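Long-range contacts in N-acetylgalactosaminyltransferase 7 (Homo sapiens, PDB 6IWR), which belongs to the family 2 glycosyltransferases of the GT-A clan and carries a ricin-type beta-trefoil lectin domain: residues Y62-R68 / Y139-N145; E515-L519 / L542-W548. All blocks are in the same frame, centred on the assembly; numbering follows the deposited sequence.

How the contacts relate
The two contacts lie on opposite sides of the centre of the chain: the centre of contact 1 is about 31 Å, and that of contact 2 about 29 Å, from it. Their centres are 53 Å apart. Their nearest atoms are about 38 Å apart, so they do not touch. Contact 1 closes before contact 2 opens along the sequence. Contact 1 is a short antiparallel pairing whose flanking Tyr-62 and Tyr-142 pack on helix 251-260. The model also holds a manganese ion, which takes part in neither contact. Both are structural: one brings the segment 62-68 onto the glycosyltransferase part, the other joins two loops of the beta-trefoil lectin part, before strands 519-521 and 548-551.

Contact 1 (Y62-R68 / Y139-N145); sequences YHDPVLR and YWHYDEN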
# COMPACT_ATOMS: atom_id res chain seq x y z
N TYR A 62 -41.20 -26.25 17.42
CA TYR A 62 -40.89 -26.13 16.00
C TYR A 62 -40.06 -27.33 15.54
O TYR A 62 -39.18 -27.80 16.26
CB TYR A 62 -40.17 -24.80 15.70
CG TYR A 62 -40.03 -24.49 14.22
CD1 TYR A 62 -41.02 -23.79 13.54
CD2 TYR A 62 -38.90 -24.89 13.51
CE1 TYR A 62 -40.90 -23.51 12.17
CE2 TYR A 62 -38.77 -24.59 12.14
CZ TYR A 62 -39.77 -23.92 11.48
OH TYR A 62 -39.65 -23.65 10.13
N HIS A 63 -40.34 -27.82 14.34
CA HIS A 63 -39.73 -29.02 13.80
C HIS A 63 -38.78 -28.68 12.66
O HIS A 63 -39.09 -27.86 11.79
CB HIS A 63 -40.79 -29.98 13.27
CG HIS A 63 -41.91 -30.22 14.23
ND1 HIS A 63 -41.93 -31.29 15.09
CD2 HIS A 63 -43.05 -29.52 14.46
CE1 HIS A 63 -43.04 -31.25 15.82
NE2 HIS A 63 -43.73 -30.19 15.45
N ASP A 64 -37.63 -29.34 12.65
CA ASP A 64 -36.65 -29.09 11.61
C ASP A 64 -37.26 -29.33 10.24
O ASP A 64 -38.20 -30.10 10.11
CB ASP A 64 -35.43 -29.99 11.80
CG ASP A 64 -34.64 -29.61 13.02
OD1 ASP A 64 -34.64 -28.39 13.34
OD2 ASP A 64 -34.06 -30.50 13.66
N PRO A 65 -36.73 -28.68 9.20
CA PRO A 65 -37.28 -28.89 7.86
C PRO A 65 -36.88 -30.26 7.33
O PRO A 65 -36.13 -31.01 7.94
CB PRO A 65 -36.66 -27.75 7.04
CG PRO A 65 -35.40 -27.43 7.76
CD PRO A 65 -35.69 -27.63 9.21
N VAL A 66 -37.43 -30.56 6.15
CA VAL A 66 -37.32 -31.87 5.52
C VAL A 66 -36.89 -31.65 4.09
O VAL A 66 -37.44 -30.78 3.40
CB VAL A 66 -38.65 -32.65 5.58
CG1 VAL A 66 -38.56 -33.91 4.76
CG2 VAL A 66 -39.03 -32.96 7.01
N LEU A 67 -35.92 -32.43 3.64
CA LEU A 67 -35.38 -32.31 2.29
C LEU A 67 -36.11 -33.29 1.38
O LEU A 67 -36.10 -34.49 1.63
CB LEU A 67 -33.88 -32.60 2.27
CG LEU A 67 -33.04 -31.85 1.23
CD1 LEU A 67 -31.93 -32.72 0.64
CD2 LEU A 67 -33.92 -31.26 0.13
N ARG A 68 -36.74 -32.77 0.34
CA ARG A 68 -37.59 -33.56 -0.55
C ARG A 68 -37.03 -33.46 -1.96
O ARG A 68 -37.57 -32.70 -2.80
CB ARG A 68 -39.04 -33.07 -0.51
CG ARG A 68 -39.57 -32.94 0.88
CD ARG A 68 -40.96 -33.51 0.98
NE ARG A 68 -41.78 -32.70 1.87
CZ ARG A 68 -42.10 -33.04 3.12
NH1 ARG A 68 -41.69 -34.20 3.64
NH2 ARG A 68 -42.86 -32.20 3.83
N TYR A 139 -34.83 -27.43 -2.13
CA TYR A 139 -35.74 -28.55 -1.92
C TYR A 139 -36.00 -28.80 -0.45
O TYR A 139 -36.46 -29.89 -0.08
CB TYR A 139 -35.23 -29.81 -2.61
CG TYR A 139 -35.16 -29.62 -4.11
CD1 TYR A 139 -36.32 -29.48 -4.87
CD2 TYR A 139 -33.94 -29.54 -4.74
CE1 TYR A 139 -36.26 -29.27 -6.25
CE2 TYR A 139 -33.86 -29.34 -6.10
CZ TYR A 139 -35.01 -29.20 -6.85
OH TYR A 139 -34.86 -29.00 -8.20
N TRP A 140 -35.74 -27.81 0.40
CA TRP A 140 -36.06 -27.88 1.82
C TRP A 140 -37.49 -27.41 2.06
O TRP A 140 -37.93 -26.40 1.51
CB TRP A 140 -35.09 -27.03 2.64
CG TRP A 140 -33.73 -27.63 2.78
CD1 TRP A 140 -32.60 -27.29 2.09
CD2 TRP A 140 -33.34 -28.69 3.67
NE1 TRP A 140 -31.55 -28.06 2.50
CE2 TRP A 140 -31.97 -28.93 3.47
CE3 TRP A 140 -34.02 -29.44 4.63
CZ2 TRP A 140 -31.27 -29.89 4.18
CZ3 TRP A 140 -33.32 -30.41 5.35
CH2 TRP A 140 -31.95 -30.62 5.12
N HIS A 141 -38.22 -28.13 2.91
CA HIS A 141 -39.59 -27.78 3.24
C HIS A 141 -39.69 -27.39 4.72
O HIS A 141 -39.42 -28.21 5.60
CB HIS A 141 -40.52 -28.93 2.88
CG HIS A 141 -40.71 -29.07 1.41
ND1 HIS A 141 -41.75 -28.49 0.73
CD2 HIS A 141 -39.93 -29.66 0.47
CE1 HIS A 141 -41.63 -28.75 -0.56
NE2 HIS A 141 -40.53 -29.45 -0.75
N TYR A 142 -40.08 -26.14 4.96
CA TYR A 142 -40.03 -25.51 6.27
C TYR A 142 -41.44 -25.27 6.81
O TYR A 142 -42.36 -24.91 6.06
CB TYR A 142 -39.29 -24.15 6.23
CG TYR A 142 -37.88 -24.16 5.67
CD1 TYR A 142 -37.64 -24.07 4.30
CD2 TYR A 142 -36.78 -24.23 6.52
CE1 TYR A 142 -36.34 -24.07 3.80
CE2 TYR A 142 -35.47 -24.22 6.03
CZ TYR A 142 -35.26 -24.14 4.67
OH TYR A 142 -33.96 -24.14 4.19
N ASP A 143 -41.58 -25.39 8.12
CA ASP A 143 -42.86 -25.45 8.79
C ASP A 143 -43.79 -24.24 8.71
O ASP A 143 -44.96 -24.42 8.91
CB ASP A 143 -42.70 -25.88 10.24
CG ASP A 143 -43.16 -27.30 10.48
OD1 ASP A 143 -43.56 -27.97 9.52
OD2 ASP A 143 -43.12 -27.74 11.63
N GLU A 144 -43.28 -23.03 8.50
CA GLU A 144 -44.14 -21.82 8.40
C GLU A 144 -44.45 -21.23 9.74
O GLU A 144 -45.00 -20.18 9.85
CB GLU A 144 -45.47 -22.07 7.70
CG GLU A 144 -45.39 -22.46 6.25
CD GLU A 144 -46.17 -23.71 5.94
OE1 GLU A 144 -46.44 -24.50 6.84
OE2 GLU A 144 -46.52 -23.90 4.77
N ASN A 145 -43.98 -21.92 10.74
CA ASN A 145 -44.26 -21.73 12.13
C ASN A 145 -43.16 -20.87 12.74
O ASN A 145 -42.97 -20.84 13.94
CB ASN A 145 -44.27 -23.13 12.70
CG ASN A 145 -44.77 -23.18 14.09
OD1 ASN A 145 -45.59 -22.39 14.48
ND2 ASN A 145 -44.28 -24.13 14.83
O HOH W 1 -41.05 -30.15 9.52
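The side chain of Leu-67 lies over the indole of Trp-140. Its CB is 3.8 Å from the centroid of the six-membered ring and close to the ring normal, a CH-pi contact. These two residues form the non-hydrogen-bonded pair of a very short antiparallel ladder. Val-66 and His-141 form the adjacent hydrogen-bonded pair and point to the other face. Val-66 N donates to His-141 O (3.1 Å), and His-141 N donates to Val-66 O (2.8 Å). Next to the ladder, Arg-68 N donates to Tyr-139 O (2.9 Å), although the place of this oxygen is less sure. On the Val-66 side of the sheet, the arginine side chain folds back so that its NE lies over the face of the His-141 ring. Before the strand, Pro-65 CB packs 3.6 Å from Tyr-142 CD2. Further out the backbones separate. Tyr-62 bridges this gap with its ring: CD1 meets Asn-145 CB at 3.4 Å, and OH accepts a weak bond from Asp-143 N (3.3 Å). A water also spans the opening, donating to Asp-64 O (2.9 Å) and weakly to Asp-143 OD1 (3.3 Å). His-141 NE2 bonds to Ile-71 O, tying in the chain just beyond Arg-68. Strands 66-67 and 140-141 form a sheet of their own, and beside it Tyr-62 and Tyr-142 pack on helix 251-260.

Contact 2 (E515-L519 / L542-W548); sequences EANQL and LNEFKEW
Two loops meet here without regular strand pairing. Ala-516 (phi/psi -90/8) sets its O 3.1 Å from Lys-546 CB. Asn-517 is left-handed (72/28), and its CA lies 4.6 Å from that of Lys-546. Its O accepts from Trp-548 N (3.1 Å) and weakly from Glu-547 N (2.9 Å). Lys-546 (-70/68) is the centre of an inverse gamma turn, with a weak bond from Glu-547 N to Phe-545 O (2.7 Å). Gln-518 is extended (-102/131), with chi1 m and chi2 t. Its NE2 donates to Glu-544 O (2.9 Å), just before the left-handed Phe-545 (63/33). The CA-to-CB bond of Leu-519 (chi1 -131°) points toward 542-548, meeting the Trp-548 indole (chi1 m): CB is 3.5 Å from its CD1, and leucine CD1 sits 4.2 Å over the five-membered ring centroid, a CH-pi contact. Trp-548 NE1 bonds to Leu-526 O, and Glu-547 bonds to His-559. The arrangement belongs to the ricin-type beta-trefoil, with Trp-548 probably at the tryptophan of a QxW-like repeat.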
# COMPACT_ATOMS: atom_id res chain seq x y z
N GLU A 515 10.78 -18.35 22.31
CA GLU A 515 11.52 -19.51 22.78
C GLU A 515 11.90 -20.44 21.64
O GLU A 515 12.75 -21.32 21.83
CB GLU A 515 10.73 -20.29 23.82
CG GLU A 515 10.68 -19.65 25.19
CD GLU A 515 10.00 -20.56 26.21
OE1 GLU A 515 9.43 -21.60 25.78
OE2 GLU A 515 10.06 -20.25 27.42
N ALA A 516 11.28 -20.29 20.46
CA ALA A 516 11.66 -21.07 19.30
C ALA A 516 12.75 -20.39 18.48
O ALA A 516 13.08 -20.85 17.38
CB ALA A 516 10.45 -21.35 18.42
N ASN A 517 13.31 -19.30 18.99
CA ASN A 517 14.36 -18.60 18.28
C ASN A 517 13.83 -17.84 17.07
O ASN A 517 14.55 -17.63 16.09
CB ASN A 517 15.47 -19.58 17.89
CG ASN A 517 16.15 -20.19 19.11
OD1 ASN A 517 16.75 -19.48 19.90
ND2 ASN A 517 16.08 -21.51 19.25
N GLN A 518 12.56 -17.42 17.10
CA GLN A 518 12.01 -16.62 16.01
C GLN A 518 11.97 -15.16 16.43
O GLN A 518 11.52 -14.83 17.53
CB GLN A 518 10.62 -17.12 15.61
CG GLN A 518 10.54 -18.63 15.31
CD GLN A 518 9.15 -19.09 14.84
OE1 GLN A 518 8.15 -18.98 15.58
NE2 GLN A 518 9.08 -19.61 13.62
N LEU A 519 12.49 -14.28 15.56
CA LEU A 519 12.42 -12.84 15.75
C LEU A 519 11.25 -12.31 14.93
O LEU A 519 11.32 -12.28 13.69
CB LEU A 519 13.72 -12.17 15.32
CG LEU A 519 14.39 -11.17 16.26
CD1 LEU A 519 15.38 -10.35 15.47
CD2 LEU A 519 13.38 -10.26 16.96
N LEU A 542 5.51 -22.18 11.79
CA LEU A 542 5.94 -22.57 13.13
C LEU A 542 7.42 -22.96 13.23
O LEU A 542 8.07 -22.69 14.25
CB LEU A 542 5.07 -23.70 13.66
CG LEU A 542 4.60 -23.35 15.07
CD1 LEU A 542 4.67 -24.59 15.94
CD2 LEU A 542 5.44 -22.20 15.67
N ASN A 543 7.98 -23.58 12.20
CA ASN A 543 9.35 -24.06 12.33
C ASN A 543 10.28 -23.40 11.33
O ASN A 543 11.34 -23.95 11.00
CB ASN A 543 9.38 -25.57 12.21
CG ASN A 543 8.46 -26.22 13.21
OD1 ASN A 543 7.78 -27.20 12.90
ND2 ASN A 543 8.40 -25.64 14.41
N GLU A 544 9.92 -22.22 10.87
CA GLU A 544 10.64 -21.52 9.83
C GLU A 544 11.42 -20.37 10.46
O GLU A 544 10.89 -19.64 11.30
CB GLU A 544 9.68 -21.00 8.77
CG GLU A 544 9.88 -21.65 7.40
CD GLU A 544 8.82 -21.22 6.39
OE1 GLU A 544 7.73 -20.77 6.83
OE2 GLU A 544 9.09 -21.34 5.17
N PHE A 545 12.69 -20.24 10.08
CA PHE A 545 13.52 -19.14 10.53
C PHE A 545 13.72 -19.15 12.05
O PHE A 545 13.80 -18.10 12.69
CB PHE A 545 12.91 -17.81 10.08
CG PHE A 545 12.47 -17.81 8.66
CD1 PHE A 545 13.34 -18.15 7.66
CD2 PHE A 545 11.16 -17.48 8.32
CE1 PHE A 545 12.93 -18.15 6.34
CE2 PHE A 545 10.74 -17.48 7.00
CZ PHE A 545 11.63 -17.81 6.02
N LYS A 546 13.78 -20.36 12.64
CA LYS A 546 14.16 -20.50 14.05
C LYS A 546 15.64 -20.19 14.20
O LYS A 546 16.44 -21.08 14.51
CB LYS A 546 13.87 -21.92 14.55
CG LYS A 546 12.41 -22.35 14.47
CD LYS A 546 12.29 -23.84 14.13
CE LYS A 546 11.79 -24.67 15.30
NZ LYS A 546 12.58 -24.43 16.54
N GLU A 547 16.05 -18.93 14.01
CA GLU A 547 17.46 -18.73 13.73
C GLU A 547 18.11 -17.57 14.50
O GLU A 547 19.18 -17.09 14.08
CB GLU A 547 17.63 -18.54 12.22
CG GLU A 547 16.90 -17.34 11.67
CD GLU A 547 17.13 -17.14 10.18
OE1 GLU A 547 16.62 -17.95 9.37
OE2 GLU A 547 17.86 -16.18 9.83
N TRP A 548 17.55 -17.14 15.62
CA TRP A 548 18.12 -16.05 16.40
C TRP A 548 18.20 -16.46 17.87
O TRP A 548 17.33 -17.16 18.38
CB TRP A 548 17.28 -14.74 16.29
CG TRP A 548 17.14 -14.22 14.90
CD1 TRP A 548 16.10 -14.42 14.05
CD2 TRP A 548 18.10 -13.42 14.18
NE1 TRP A 548 16.33 -13.80 12.84
CE2 TRP A 548 17.55 -13.17 12.89
CE3 TRP A 548 19.36 -12.88 14.50
CZ2 TRP A 548 18.22 -12.42 11.91
CZ3 TRP A 548 20.03 -12.12 13.53
CH2 TRP A 548 19.45 -11.90 12.24